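Local coordinates for oxidoreductase, NAD-binding/iron-sulfur cluster-binding protein (Nitratireductor pacificus pht-3B, PDB 6ZXU) that catalyses reductive dehalogenation at a bound cobalamin, probably with electrons delivered through two [4Fe-4S] clusters, at residues A[31-36]-A[598-603]; A[66-71]-A[165-170]; A[87-92]-A[186-191]; A[498-503]-A[566-571]. All coordinates share one frame; numbering follows the deposited sequence.

Contact 1: residues A[31-36]-A[598-603]. With NA (sodium ion), chain G.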
loop_
_atom_site.group_PDB
_atom_site.type_symbol
_atom_site.label_atom_id
_atom_site.label_comp_id
_atom_site.label_asym_id
_atom_site.label_seq_id
_atom_site.Cartn_x
_atom_site.Cartn_y
_atom_site.Cartn_z
ATOM N N TYR A 31 20.231 -12.079 5.601
ATOM C CA TYR A 31 20.966 -10.943 6.115
ATOM C C TYR A 31 20.082 -9.719 6.095
ATOM O O TYR A 31 19.306 -9.555 5.147
ATOM C CB TYR A 31 22.274 -10.749 5.289
ATOM C CG TYR A 31 23.138 -11.987 5.361
ATOM C CD1 TYR A 31 23.788 -12.304 6.527
ATOM C CD2 TYR A 31 23.215 -12.897 4.297
ATOM C CE1 TYR A 31 24.514 -13.500 6.632
ATOM C CE2 TYR A 31 23.980 -14.048 4.370
ATOM C CZ TYR A 31 24.596 -14.378 5.547
ATOM O OH TYR A 31 25.360 -15.566 5.705
ATOM N N SER A 32 20.186 -8.881 7.130
ATOM C CA SER A 32 19.419 -7.667 7.260
ATOM C C SER A 32 19.887 -6.627 6.302
ATOM O O SER A 32 21.082 -6.508 5.974
ATOM C CB SER A 32 19.526 -7.103 8.643
ATOM O OG SER A 32 18.823 -5.912 8.814
ATOM N N ASN A 33 18.958 -5.825 5.848
ATOM C CA ASN A 33 19.337 -4.666 5.041
ATOM C C ASN A 33 19.379 -3.367 5.851
ATOM O O ASN A 33 19.360 -2.268 5.284
ATOM C CB ASN A 33 18.407 -4.509 3.855
ATOM C CG ASN A 33 16.964 -4.218 4.271
ATOM O OD1 ASN A 33 16.681 -3.673 5.349
ATOM N ND2 ASN A 33 16.052 -4.537 3.391
ATOM N N ARG A 34 19.503 -3.480 7.166
ATOM C CA ARG A 34 19.373 -2.293 8.020
ATOM C C ARG A 34 20.445 -1.235 7.750
ATOM O O ARG A 34 20.253 -0.100 8.091
ATOM C CB ARG A 34 19.364 -2.659 9.485
ATOM C CG ARG A 34 20.647 -3.250 10.001
ATOM C CD ARG A 34 20.622 -3.404 11.509
ATOM N NE ARG A 34 19.681 -4.461 11.879
ATOM C CZ ARG A 34 19.969 -5.775 11.982
ATOM N NH1 ARG A 34 21.204 -6.256 11.765
ATOM N NH2 ARG A 34 18.996 -6.626 12.306
ATOM N N ASP A 35 21.571 -1.610 7.176
ATOM C CA ASP A 35 22.626 -0.609 6.843
ATOM C C ASP A 35 22.737 -0.241 5.398
ATOM O O ASP A 35 23.688 0.362 4.984
ATOM C CB ASP A 35 23.945 -1.103 7.351
ATOM C CG ASP A 35 23.939 -1.188 8.879
ATOM O OD1 ASP A 35 23.482 -0.222 9.527
ATOM O OD2 ASP A 35 24.343 -2.239 9.437
ATOM N N ARG A 36 21.715 -0.613 4.626
ATOM C CA ARG A 36 21.701 -0.370 3.210
ATOM C C ARG A 36 20.749 0.790 2.916
ATOM O O ARG A 36 19.549 0.692 3.156
ATOM C CB ARG A 36 21.278 -1.610 2.488
ATOM C CG ARG A 36 21.173 -1.459 0.990
ATOM C CD ARG A 36 20.921 -2.797 0.365
ATOM N NE ARG A 36 20.889 -2.792 -1.097
ATOM C CZ ARG A 36 21.958 -2.930 -1.840
ATOM N NH1 ARG A 36 23.117 -3.094 -1.274
ATOM N NH2 ARG A 36 21.856 -3.049 -3.131
ATOM N N ASN A 598 5.591 -5.527 13.406
ATOM C CA ASN A 598 6.193 -4.835 12.312
ATOM C C ASN A 598 7.670 -5.173 12.297
ATOM O O ASN A 598 8.442 -4.606 13.072
ATOM C CB ASN A 598 5.893 -3.306 12.415
ATOM C CG ASN A 598 6.651 -2.482 11.316
ATOM O OD1 ASN A 598 6.783 -2.898 10.173
ATOM N ND2 ASN A 598 7.290 -1.407 11.743
ATOM N N ARG A 599 8.077 -6.095 11.447
ATOM C CA ARG A 599 9.442 -6.603 11.424
ATOM C C ARG A 599 9.976 -6.747 10.043
ATOM O O ARG A 599 9.220 -6.845 9.089
ATOM C CB ARG A 599 9.496 -8.038 11.933
ATOM C CG ARG A 599 8.985 -8.206 13.288
ATOM C CD ARG A 599 9.405 -9.548 13.818
ATOM N NE ARG A 599 9.226 -9.528 15.259
ATOM C CZ ARG A 599 8.135 -9.993 15.834
ATOM N NH1 ARG A 599 7.179 -10.499 15.096
ATOM N NH2 ARG A 599 8.029 -9.944 17.170
ATOM N N GLU A 600 11.323 -6.844 9.960
ATOM C CA GLU A 600 11.982 -7.083 8.706
ATOM C C GLU A 600 11.657 -8.494 8.165
ATOM O O GLU A 600 11.469 -9.443 8.925
ATOM C CB GLU A 600 13.530 -6.864 8.835
ATOM C CG GLU A 600 14.164 -6.577 7.458
ATOM C CD GLU A 600 15.704 -6.458 7.468
ATOM O OE1 GLU A 600 16.292 -6.251 8.539
ATOM O OE2 GLU A 600 16.321 -6.586 6.386
ATOM N N ASP A 601 11.670 -8.636 6.844
ATOM C CA ASP A 601 11.406 -9.953 6.148
ATOM C C ASP A 601 12.702 -10.827 6.033
ATOM O O ASP A 601 13.215 -11.070 4.934
ATOM C CB ASP A 601 10.753 -9.650 4.777
ATOM C CG ASP A 601 10.274 -10.904 4.004
ATOM O OD1 ASP A 601 9.814 -11.918 4.652
ATOM O OD2 ASP A 601 10.399 -10.851 2.736
ATOM N N THR A 602 13.250 -11.183 7.193
ATOM C CA THR A 602 14.450 -12.000 7.314
ATOM C C THR A 602 14.131 -13.297 8.061
ATOM O O THR A 602 13.038 -13.503 8.529
ATOM C CB THR A 602 15.568 -11.319 8.097
ATOM O OG1 THR A 602 15.113 -11.043 9.424
ATOM C CG2 THR A 602 15.960 -10.051 7.421
ATOM N N VAL A 603 15.070 -14.213 8.056
ATOM C CA VAL A 603 14.938 -15.457 8.770
ATOM C C VAL A 603 14.638 -15.216 10.240
ATOM O O VAL A 603 13.672 -15.792 10.763
ATOM C CB VAL A 603 16.198 -16.349 8.571
ATOM C CG1 VAL A 603 16.130 -17.585 9.438
ATOM C CG2 VAL A 603 16.273 -16.817 7.135
HETATM NA NA NA G . 8.915 -3.488 15.303
HETATM O O HOH W 1 8.696 -2.662 17.410
HETATM O O HOH W 2 9.734 -5.548 15.979
HETATM O O HOH W 3 9.647 -1.260 14.519
#
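The ST turn at Ser32, in the loop before helix 74-85, is gripped by the carboxylate of Glu600. Both carboxylate oxygens take part. Ser32 OG donates to Glu600 OE1 over 2.6 Å. The backbone N of Asn33 donates to Glu600 OE2 over 2.8 Å, and this bond is nearly straight, 171° at the hydrogen. Each oxygen uses its syn lone pair. Ser32 OG stands anti to its backbone N (chi1 179°) and also accepts from Arg34 N at 3.0 Å, which closes the turn. Glu600 reaches across with an extended chain, and its OE2 has a second partner in a salt bridge with Arg29. Asn33 OD1 is 3.1 Å from Glu600 OE2, but both are acceptors; Asn33 ND2 bonds to Glu433, and OD1 too has a partner elsewhere. An alanine in place of Glu600 would probably leave Ser32 OG and Asn33 N without this acceptor and Arg29 without this countercharge. Further back, Asn598 O binds a sodium ion at 2.5 Å, together with three waters and Cys595 O. This is bidentate recognition of a serine hydroxyl and the next backbone N-H by one carboxylate, at an ST turn.

Contact 2: residues A[66-71]-A[165-170]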
loop_
_atom_site.group_PDB
_atom_site.type_symbol
_atom_site.label_atom_id
_atom_site.label_comp_id
_atom_site.label_asym_id
_atom_site.label_seq_id
_atom_site.Cartn_x
_atom_site.Cartn_y
_atom_site.Cartn_z
ATOM N N PHE A 66 2.974 -15.077 -26.001
ATOM C CA PHE A 66 1.693 -15.394 -26.603
ATOM C C PHE A 66 0.845 -14.166 -26.737
ATOM O O PHE A 66 1.036 -13.153 -26.058
ATOM C CB PHE A 66 0.934 -16.420 -25.768
ATOM C CG PHE A 66 1.811 -17.520 -25.250
ATOM C CD1 PHE A 66 2.484 -17.372 -24.046
ATOM C CD2 PHE A 66 2.004 -18.692 -26.004
ATOM C CE1 PHE A 66 3.294 -18.395 -23.565
ATOM C CE2 PHE A 66 2.826 -19.703 -25.538
ATOM C CZ PHE A 66 3.467 -19.561 -24.309
ATOM N N ALA A 67 -0.137 -14.301 -27.621
ATOM C CA ALA A 67 -1.159 -13.285 -27.769
ATOM C C ALA A 67 -2.292 -13.409 -26.709
ATOM O O ALA A 67 -2.603 -14.487 -26.188
ATOM C CB ALA A 67 -1.731 -13.319 -29.173
ATOM N N ALA A 68 -2.865 -12.265 -26.372
ATOM C CA ALA A 68 -3.986 -12.199 -25.442
ATOM C C ALA A 68 -5.314 -12.378 -26.195
ATOM O O ALA A 68 -5.521 -11.786 -27.241
ATOM C CB ALA A 68 -4.002 -10.853 -24.739
ATOM N N SER A 69 -6.213 -13.177 -25.646
ATOM C CA SER A 69 -7.576 -13.290 -26.174
ATOM C C SER A 69 -8.488 -12.142 -25.753
ATOM O O SER A 69 -8.023 -11.162 -25.127
ATOM C CB SER A 69 -8.163 -14.596 -25.692
ATOM O OG SER A 69 -8.746 -14.479 -24.416
ATOM N N GLU A 70 -9.782 -12.236 -26.112
ATOM C CA GLU A 70 -10.853 -11.323 -25.609
ATOM C C GLU A 70 -11.345 -11.718 -24.168
ATOM O O GLU A 70 -11.840 -10.890 -23.410
ATOM N N ASP A 71 -11.160 -12.960 -23.780
ATOM C CA ASP A 71 -11.249 -13.366 -22.343
ATOM C C ASP A 71 -10.264 -12.686 -21.389
ATOM O O ASP A 71 -10.302 -13.018 -20.130
ATOM C CB ASP A 71 -10.952 -14.877 -22.076
ATOM C CG ASP A 71 -12.029 -15.819 -22.606
ATOM O OD1 ASP A 71 -13.230 -15.402 -22.904
ATOM O OD2 ASP A 71 -11.606 -17.005 -22.645
ATOM N N ARG A 165 -2.734 -14.587 -19.619
ATOM C CA ARG A 165 -1.792 -14.909 -20.715
ATOM C C ARG A 165 -1.758 -13.866 -21.809
ATOM O O ARG A 165 -2.808 -13.405 -22.239
ATOM C CB ARG A 165 -2.122 -16.281 -21.318
ATOM C CG ARG A 165 -0.945 -16.854 -22.109
ATOM C CD ARG A 165 -0.819 -18.354 -21.864
ATOM N NE ARG A 165 -0.366 -18.681 -20.480
ATOM C CZ ARG A 165 -0.547 -19.869 -19.860
ATOM N NH1 ARG A 165 -1.169 -20.907 -20.485
ATOM N NH2 ARG A 165 -0.111 -20.014 -18.583
ATOM N N GLY A 166 -0.563 -13.414 -22.157
ATOM C CA GLY A 166 -0.412 -12.405 -23.151
ATOM C C GLY A 166 -0.625 -10.962 -22.705
ATOM O O GLY A 166 -0.558 -10.066 -23.530
ATOM N N THR A 167 -0.874 -10.707 -21.417
ATOM C CA THR A 167 -1.155 -9.354 -20.953
ATOM C C THR A 167 0.023 -8.707 -20.173
ATOM O O THR A 167 -0.111 -7.612 -19.699
ATOM C CB THR A 167 -2.368 -9.334 -20.004
ATOM O OG1 THR A 167 -2.022 -10.023 -18.788
ATOM C CG2 THR A 167 -3.579 -9.992 -20.658
ATOM N N ASN A 168 1.156 -9.328 -20.170
ATOM C CA ASN A 168 2.200 -8.904 -19.249
ATOM C C ASN A 168 2.853 -7.606 -19.624
ATOM O O ASN A 168 3.076 -6.737 -18.789
ATOM C CB ASN A 168 3.218 -10.023 -19.098
ATOM C CG ASN A 168 3.654 -10.215 -17.667
ATOM O OD1 ASN A 168 3.724 -9.262 -16.879
ATOM N ND2 ASN A 168 3.909 -11.420 -17.311
ATOM N N ALA A 169 3.070 -7.391 -20.896
ATOM C CA ALA A 169 3.671 -6.133 -21.337
ATOM C C ALA A 169 2.770 -4.973 -21.127
ATOM O O ALA A 169 3.196 -3.912 -20.708
ATOM C CB ALA A 169 4.048 -6.228 -22.805
ATOM N N ALA A 170 1.486 -5.165 -21.350
ATOM C CA ALA A 170 0.477 -4.101 -21.051
ATOM C C ALA A 170 0.247 -3.864 -19.548
ATOM O O ALA A 170 0.187 -2.752 -19.092
ATOM C CB ALA A 170 -0.848 -4.446 -21.716
HETATM O O HOH W 4 -5.234 -14.569 -22.823
#
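The side chains of Phe66 and Arg165 lie side by side and point the same way; the ring and guanidinium planes are 44° apart. The ring meets the aliphatic part of the arginine obliquely. Phe66 CD1 is 4.0 Å from Arg165 CG, and the same ring atom is 4.1 Å from Arg165 CD. Arg165 CG sits anti to its backbone N (chi1 -161°), and the chain then bends twice beyond it. Next to this pair the two backbones come close. Phe66 O is 3.3 Å from Gly166 CA. A side chain on Gly166 would point into the other segment and run into Ala68 N and Ala67 C. Gly166 also has a positive phi, 81°, which suits glycine. It lies in the short link between helix 161-164 and helix 168-190, with Thr167 at the N-cap position of the second helix. Asp64 bonds the backbone N of both Asn168 and Ala169 at that helix start. Thr167 OG1 bonds back to Ile164 O and to Tyr389, while Thr167 CG2 touches Ala68 CB at 4.2 Å. Ala68 CB also rests 3.7 Å from Gly166 O. No direct hydrogen bond joins the two segments. A water bridges them: it donates to Arg165 O at 2.8 Å and accepts from Ser69 N at 3.3 Å. The Ala68 side chain also touches Leu74 of helix 74-85.

Contact 3: residues A[87-92]-A[186-191]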
loop_
_atom_site.group_PDB
_atom_site.type_symbol
_atom_site.label_atom_id
_atom_site.label_comp_id
_atom_site.label_asym_id
_atom_site.label_seq_id
_atom_site.Cartn_x
_atom_site.Cartn_y
_atom_site.Cartn_z
ATOM N N PHE A 87 -1.183 12.225 -17.034
ATOM C CA PHE A 87 -0.451 12.918 -15.978
ATOM C C PHE A 87 1.107 12.801 -16.124
ATOM O O PHE A 87 1.850 13.122 -15.171
ATOM C CB PHE A 87 -0.909 12.384 -14.591
ATOM C CG PHE A 87 -2.415 12.351 -14.439
ATOM C CD1 PHE A 87 -3.119 13.553 -14.417
ATOM C CD2 PHE A 87 -3.106 11.174 -14.431
ATOM C CE1 PHE A 87 -4.499 13.570 -14.397
ATOM C CE2 PHE A 87 -4.477 11.190 -14.356
ATOM C CZ PHE A 87 -5.172 12.376 -14.334
ATOM N N LEU A 88 1.563 12.368 -17.286
ATOM C CA LEU A 88 2.990 12.337 -17.613
ATOM C C LEU A 88 3.547 13.738 -17.804
ATOM O O LEU A 88 4.747 13.992 -17.618
ATOM C CB LEU A 88 3.220 11.523 -18.858
ATOM C CG LEU A 88 2.857 10.096 -18.798
ATOM C CD1 LEU A 88 2.977 9.442 -20.161
ATOM C CD2 LEU A 88 3.675 9.281 -17.802
ATOM N N ASP A 89 2.679 14.707 -18.075
ATOM C CA ASP A 89 3.096 16.117 -17.947
ATOM C C ASP A 89 2.017 16.912 -17.238
ATOM O O ASP A 89 0.933 16.419 -16.990
ATOM C CB ASP A 89 3.297 16.737 -19.309
ATOM C CG ASP A 89 4.460 17.839 -19.322
ATOM O OD1 ASP A 89 4.804 18.453 -18.223
ATOM O OD2 ASP A 89 4.990 18.060 -20.487
ATOM N N GLY A 90 2.361 18.099 -16.832
ATOM C CA GLY A 90 1.490 18.891 -16.006
ATOM C C GLY A 90 2.095 20.245 -15.665
ATOM O O GLY A 90 3.218 20.587 -16.024
ATOM N N PRO A 91 1.358 21.013 -14.878
ATOM C CA PRO A 91 1.912 22.259 -14.367
ATOM C C PRO A 91 3.148 22.111 -13.466
ATOM O O PRO A 91 3.254 21.160 -12.646
ATOM C CB PRO A 91 0.750 22.845 -13.525
ATOM C CG PRO A 91 -0.068 21.665 -13.109
ATOM C CD PRO A 91 0.074 20.652 -14.249
ATOM N N VAL A 92 4.030 23.110 -13.557
ATOM C CA VAL A 92 5.226 23.166 -12.734
ATOM C C VAL A 92 5.003 24.241 -11.643
ATOM O O VAL A 92 4.593 25.344 -11.918
ATOM C CB VAL A 92 6.421 23.510 -13.614
ATOM C CG1 VAL A 92 7.684 23.484 -12.836
ATOM C CG2 VAL A 92 6.484 22.558 -14.793
ATOM N N TYR A 186 6.083 14.652 -9.050
ATOM C CA TYR A 186 6.889 14.995 -7.855
ATOM C C TYR A 186 7.972 16.031 -8.178
ATOM O O TYR A 186 8.132 17.018 -7.445
ATOM C CB TYR A 186 7.594 13.712 -7.318
ATOM C CG TYR A 186 8.698 13.898 -6.356
ATOM C CD1 TYR A 186 8.503 14.591 -5.180
ATOM C CD2 TYR A 186 9.943 13.336 -6.577
ATOM C CE1 TYR A 186 9.513 14.741 -4.255
ATOM C CE2 TYR A 186 10.992 13.441 -5.636
ATOM C CZ TYR A 186 10.785 14.125 -4.478
ATOM O OH TYR A 186 11.813 14.278 -3.573
ATOM N N VAL A 187 8.705 15.828 -9.293
ATOM C CA VAL A 187 9.780 16.800 -9.678
ATOM C C VAL A 187 9.134 18.158 -10.094
ATOM O O VAL A 187 9.636 19.213 -9.727
ATOM C CB VAL A 187 10.646 16.218 -10.797
ATOM C CG1 VAL A 187 11.633 17.225 -11.360
ATOM C CG2 VAL A 187 11.409 14.995 -10.303
ATOM N N ARG A 188 8.010 18.108 -10.792
ATOM C CA ARG A 188 7.245 19.322 -11.159
ATOM C C ARG A 188 6.784 20.110 -9.944
ATOM O O ARG A 188 6.854 21.331 -9.914
ATOM C CB ARG A 188 6.092 18.991 -12.057
ATOM C CG ARG A 188 6.492 18.628 -13.469
ATOM C CD ARG A 188 5.302 18.584 -14.400
ATOM N NE ARG A 188 4.271 17.574 -14.008
ATOM C CZ ARG A 188 4.192 16.340 -14.444
ATOM N NH1 ARG A 188 5.129 15.784 -15.259
ATOM N NH2 ARG A 188 3.206 15.562 -14.014
ATOM N N TRP A 189 6.395 19.426 -8.881
ATOM C CA TRP A 189 6.030 20.110 -7.641
ATOM C C TRP A 189 7.180 20.690 -6.856
ATOM O O TRP A 189 7.000 21.597 -6.032
ATOM C CB TRP A 189 5.223 19.176 -6.742
ATOM C CG TRP A 189 3.758 19.189 -7.048
ATOM C CD1 TRP A 189 3.022 18.273 -7.786
ATOM C CD2 TRP A 189 2.854 20.215 -6.662
ATOM N NE1 TRP A 189 1.704 18.665 -7.834
ATOM C CE2 TRP A 189 1.560 19.844 -7.147
ATOM C CE3 TRP A 189 2.999 21.419 -5.924
ATOM C CZ2 TRP A 189 0.422 20.646 -6.955
ATOM C CZ3 TRP A 189 1.833 22.234 -5.716
ATOM C CH2 TRP A 189 0.574 21.826 -6.234
ATOM N N MET A 190 8.391 20.173 -7.075
ATOM C CA MET A 190 9.614 20.727 -6.501
ATOM C C MET A 190 10.120 21.952 -7.309
ATOM O O MET A 190 10.992 22.681 -6.841
ATOM C CB MET A 190 10.694 19.649 -6.470
ATOM C CG MET A 190 10.534 18.718 -5.287
ATOM S SD MET A 190 12.020 17.680 -5.018
ATOM C CE MET A 190 12.232 16.838 -6.600
ATOM N N GLY A 191 9.550 22.185 -8.498
ATOM C CA GLY A 191 9.786 23.433 -9.225
ATOM C C GLY A 191 10.514 23.223 -10.541
ATOM O O GLY A 191 10.888 24.205 -11.164
HETATM O O HOH W 5 2.335 18.869 -12.361
#
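Arg188 carries this contact, reaching from the last turns of helix 168-190 into the loop 87-92. Its guanidinium lies against the loop backbone. Arg188 NH2 donates to Phe87 O at 3.0 Å, with 146° at the hydrogen. Arg188 NH1 donates to Leu88 O, also at 3.0 Å but more bent, 131°. In both bonds the donor sits above the carbonyl plane. One face of the guanidinium is covered by the Asp89-Gly90 peptide, with Gly90 N 3.4 Å above its centre. A bend at chi3 of Arg188 (-61°) places NE, which donates to a water at 2.9 Å. Arg188 NH1 has a further partner in Ala194 O. The helix ends here in a Schellman motif, with Gly191 at positive phi and its N bonded back into the last turn. Val92 packs against this end. The Val92 side chain crosses that of Arg188 at about a right angle, with Val92 CG2 4.1 Å from Arg188 CG. Val92 CG1 lies 3.7 Å from Gly191 C. Asp89 OD1 is 4.0 Å from Arg188 NH1, well out of the guanidinium plane, so only opposite charges are near each other. The same oxygen takes the N-H of Gly90.

Contact 4: residues A[498-503]-A[566-571]. With SF4 (iron/sulfur cluster), chain D.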
loop_
_atom_site.group_PDB
_atom_site.type_symbol
_atom_site.label_atom_id
_atom_site.label_comp_id
_atom_site.label_asym_id
_atom_site.label_seq_id
_atom_site.Cartn_x
_atom_site.Cartn_y
_atom_site.Cartn_z
ATOM N N VAL A 498 -8.346 -8.651 15.000
ATOM C CA VAL A 498 -8.525 -7.480 15.865
ATOM C C VAL A 498 -7.297 -7.269 16.751
ATOM O O VAL A 498 -6.855 -8.183 17.467
ATOM C CB VAL A 498 -9.789 -7.668 16.734
ATOM C CG1 VAL A 498 -9.868 -6.692 17.892
ATOM C CG2 VAL A 498 -11.025 -7.486 15.829
ATOM N N SER A 499 -6.762 -6.025 16.745
ATOM C CA SER A 499 -5.579 -5.666 17.490
ATOM C C SER A 499 -5.882 -4.497 18.455
ATOM O O SER A 499 -6.877 -3.803 18.333
ATOM C CB SER A 499 -4.416 -5.303 16.592
ATOM O OG SER A 499 -4.557 -3.982 16.105
ATOM N N ARG A 500 -4.949 -4.287 19.380
ATOM C CA ARG A 500 -5.103 -3.160 20.321
ATOM C C ARG A 500 -5.125 -1.822 19.609
ATOM O O ARG A 500 -5.814 -0.896 20.014
ATOM C CB ARG A 500 -4.022 -3.243 21.393
ATOM C CG ARG A 500 -4.045 -2.046 22.378
ATOM C CD ARG A 500 -2.987 -2.139 23.498
ATOM N NE ARG A 500 -3.172 -3.304 24.297
ATOM C CZ ARG A 500 -4.091 -3.492 25.230
ATOM N NH1 ARG A 500 -4.895 -2.474 25.581
ATOM N NH2 ARG A 500 -4.123 -4.625 25.862
ATOM N N ILE A 501 -4.404 -1.661 18.535
ATOM C CA ILE A 501 -4.457 -0.395 17.770
ATOM C C ILE A 501 -5.851 0.131 17.592
ATOM O O ILE A 501 -6.098 1.274 17.839
ATOM C CB ILE A 501 -3.700 -0.515 16.445
ATOM C CG1 ILE A 501 -2.246 -0.802 16.732
ATOM C CG2 ILE A 501 -3.812 0.729 15.651
ATOM C CD1 ILE A 501 -1.305 -1.007 15.482
ATOM N N GLY A 502 -6.782 -0.711 17.190
ATOM C CA GLY A 502 -8.168 -0.396 17.342
ATOM C C GLY A 502 -8.910 -0.507 16.073
ATOM O O GLY A 502 -9.654 -1.507 15.852
ATOM N N ASP A 503 -8.709 0.482 15.219
ATOM C CA ASP A 503 -9.354 0.548 13.921
ATOM C C ASP A 503 -8.447 0.028 12.838
ATOM O O ASP A 503 -8.662 0.314 11.651
ATOM C CB ASP A 503 -9.816 2.041 13.588
ATOM C CG ASP A 503 -11.212 2.444 14.337
ATOM O OD1 ASP A 503 -11.648 1.721 15.334
ATOM O OD2 ASP A 503 -11.908 3.430 13.849
ATOM N N GLU A 566 -16.967 -6.952 19.632
ATOM C CA GLU A 566 -15.909 -6.830 20.604
ATOM C C GLU A 566 -14.665 -6.199 19.897
ATOM O O GLU A 566 -14.222 -6.654 18.825
ATOM C CB GLU A 566 -15.536 -8.230 21.109
ATOM C CG GLU A 566 -14.344 -8.310 22.046
ATOM C CD GLU A 566 -13.986 -9.759 22.467
ATOM O OE1 GLU A 566 -14.490 -10.776 21.865
ATOM O OE2 GLU A 566 -13.117 -9.859 23.374
ATOM N N ILE A 567 -14.074 -5.209 20.541
ATOM C CA ILE A 567 -12.994 -4.456 19.947
ATOM C C ILE A 567 -12.233 -3.715 21.050
ATOM O O ILE A 567 -12.761 -3.470 22.121
ATOM C CB ILE A 567 -13.605 -3.483 18.898
ATOM C CG1 ILE A 567 -12.513 -3.066 17.908
ATOM C CG2 ILE A 567 -14.343 -2.334 19.548
ATOM C CD1 ILE A 567 -13.006 -2.565 16.606
ATOM N N TRP A 568 -10.975 -3.369 20.772
ATOM C CA TRP A 568 -10.254 -2.359 21.551
ATOM C C TRP A 568 -10.568 -0.999 20.897
ATOM O O TRP A 568 -10.070 -0.723 19.814
ATOM C CB TRP A 568 -8.732 -2.570 21.499
ATOM C CG TRP A 568 -8.167 -3.574 22.516
ATOM C CD1 TRP A 568 -8.029 -3.370 23.852
ATOM C CD2 TRP A 568 -7.675 -4.873 22.255
ATOM N NE1 TRP A 568 -7.513 -4.469 24.447
ATOM C CE2 TRP A 568 -7.289 -5.427 23.484
ATOM C CE3 TRP A 568 -7.595 -5.657 21.117
ATOM C CZ2 TRP A 568 -6.730 -6.707 23.603
ATOM C CZ3 TRP A 568 -7.033 -6.897 21.219
ATOM C CH2 TRP A 568 -6.647 -7.443 22.467
ATOM N N LYS A 569 -11.404 -0.188 21.481
ATOM C CA LYS A 569 -11.821 1.035 20.798
ATOM C C LYS A 569 -10.862 2.151 21.125
ATOM O O LYS A 569 -10.676 2.536 22.287
ATOM C CB LYS A 569 -13.293 1.438 21.132
ATOM C CG LYS A 569 -13.832 2.465 20.124
ATOM C CD LYS A 569 -14.127 1.738 18.813
ATOM C CE LYS A 569 -14.054 2.627 17.657
ATOM N NZ LYS A 569 -14.218 1.834 16.417
ATOM N N ALA A 570 -10.147 2.617 20.110
ATOM C CA ALA A 570 -9.319 3.776 20.198
ATOM C C ALA A 570 -10.201 5.016 20.214
ATOM O O ALA A 570 -11.371 4.975 19.833
ATOM C CB ALA A 570 -8.383 3.869 19.044
ATOM N N ASP A 571 -9.629 6.132 20.618
ATOM C CA ASP A 571 -10.354 7.442 20.608
ATOM C C ASP A 571 -10.190 8.095 19.242
ATOM O O ASP A 571 -9.169 8.691 18.941
ATOM C CB ASP A 571 -9.837 8.354 21.703
ATOM C CG ASP A 571 -10.732 9.562 21.933
ATOM O OD1 ASP A 571 -11.176 10.218 20.962
ATOM O OD2 ASP A 571 -11.048 9.846 23.142
HETATM FE FE1 SF4 D . -0.362 -2.817 19.999
HETATM FE FE2 SF4 D . 1.489 -4.695 20.953
HETATM FE FE3 SF4 D . 1.030 -4.514 18.295
HETATM FE FE4 SF4 D . -0.961 -5.519 19.866
HETATM S S1 SF4 D . 1.137 -6.331 19.513
HETATM S S2 SF4 D . -1.179 -4.016 18.289
HETATM S S3 SF4 D . -0.594 -4.219 21.662
HETATM S S4 SF4 D . 1.863 -2.970 19.706
HETATM O O HOH W 6 -9.502 -3.282 17.919
HETATM O O HOH W 7 -7.393 1.066 21.060
HETATM O O HOH W 8 -6.288 -5.845 27.205
#
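The loop 498-503 lines both the cobalamin pocket and the site of one [4Fe-4S] cluster, and it packs on the indole of Trp568. Arg500 CA stands 3.3 Å above one face of the ring, toward its rim. Trp568 CE3 also approaches Ser499 C at 3.4 Å and Val498 CG1 at 4.1 Å. The Arg500 guanidinium is turned 51° from the indole; Trp568 CE2 lies over one guanidinium face, offset toward the rim. A water at the ring edge accepts from Arg500 NH2 and weakly from Trp568 NE1. Arg500 NH1 also bonds Ser555 O and Gly557 O, and NH2 bonds Cys539 O. Arg500 CB touches S3 of the cluster at 3.6 Å, and a bend at chi3 (-60°) places Arg500 NE 3.8 Å from the same sulfur. An alanine in place of Trp568 would probably open a gap beside Arg500 and Ser499 and leave that guanidinium face without the indole. Trp568 follows strand 565-567 of a two-stranded antiparallel hairpin, in the 4Fe-4S dicluster region of the sequence. Gly502 CA makes a CA-H...O contact with Trp568 O at 3.1 Å, and a side chain on Gly502 would be tight against Ala570 CB. On the cobalamin side, Lys569 NZ forms a salt bridge with Asp503 OD1 at 2.8 Å. Lys569 NZ also pairs with cobalamin O5, while Asp503 OD2 and Ile501 O bond other cobalamin atoms.

From the N terminus, contact 1 opens first, at 31-36, and closes last, at 598-603. It ties the N-terminal loop to the start of helix 603-614, and the other three contacts are nested inside its loop. Contacts 2 and 3 open next, on the loops before and after helix 74-85. They close at the two ends of helix 168-190, so they cross along the chain. Contact 4 follows in series and joins the loop after strand 497-498 to the end of strand 565-567, at the cofactors. It lies on the opposite side of the chain's centre from contacts 2 and 3. The nearest atoms of contacts 1 and 4 are about 8 Å apart.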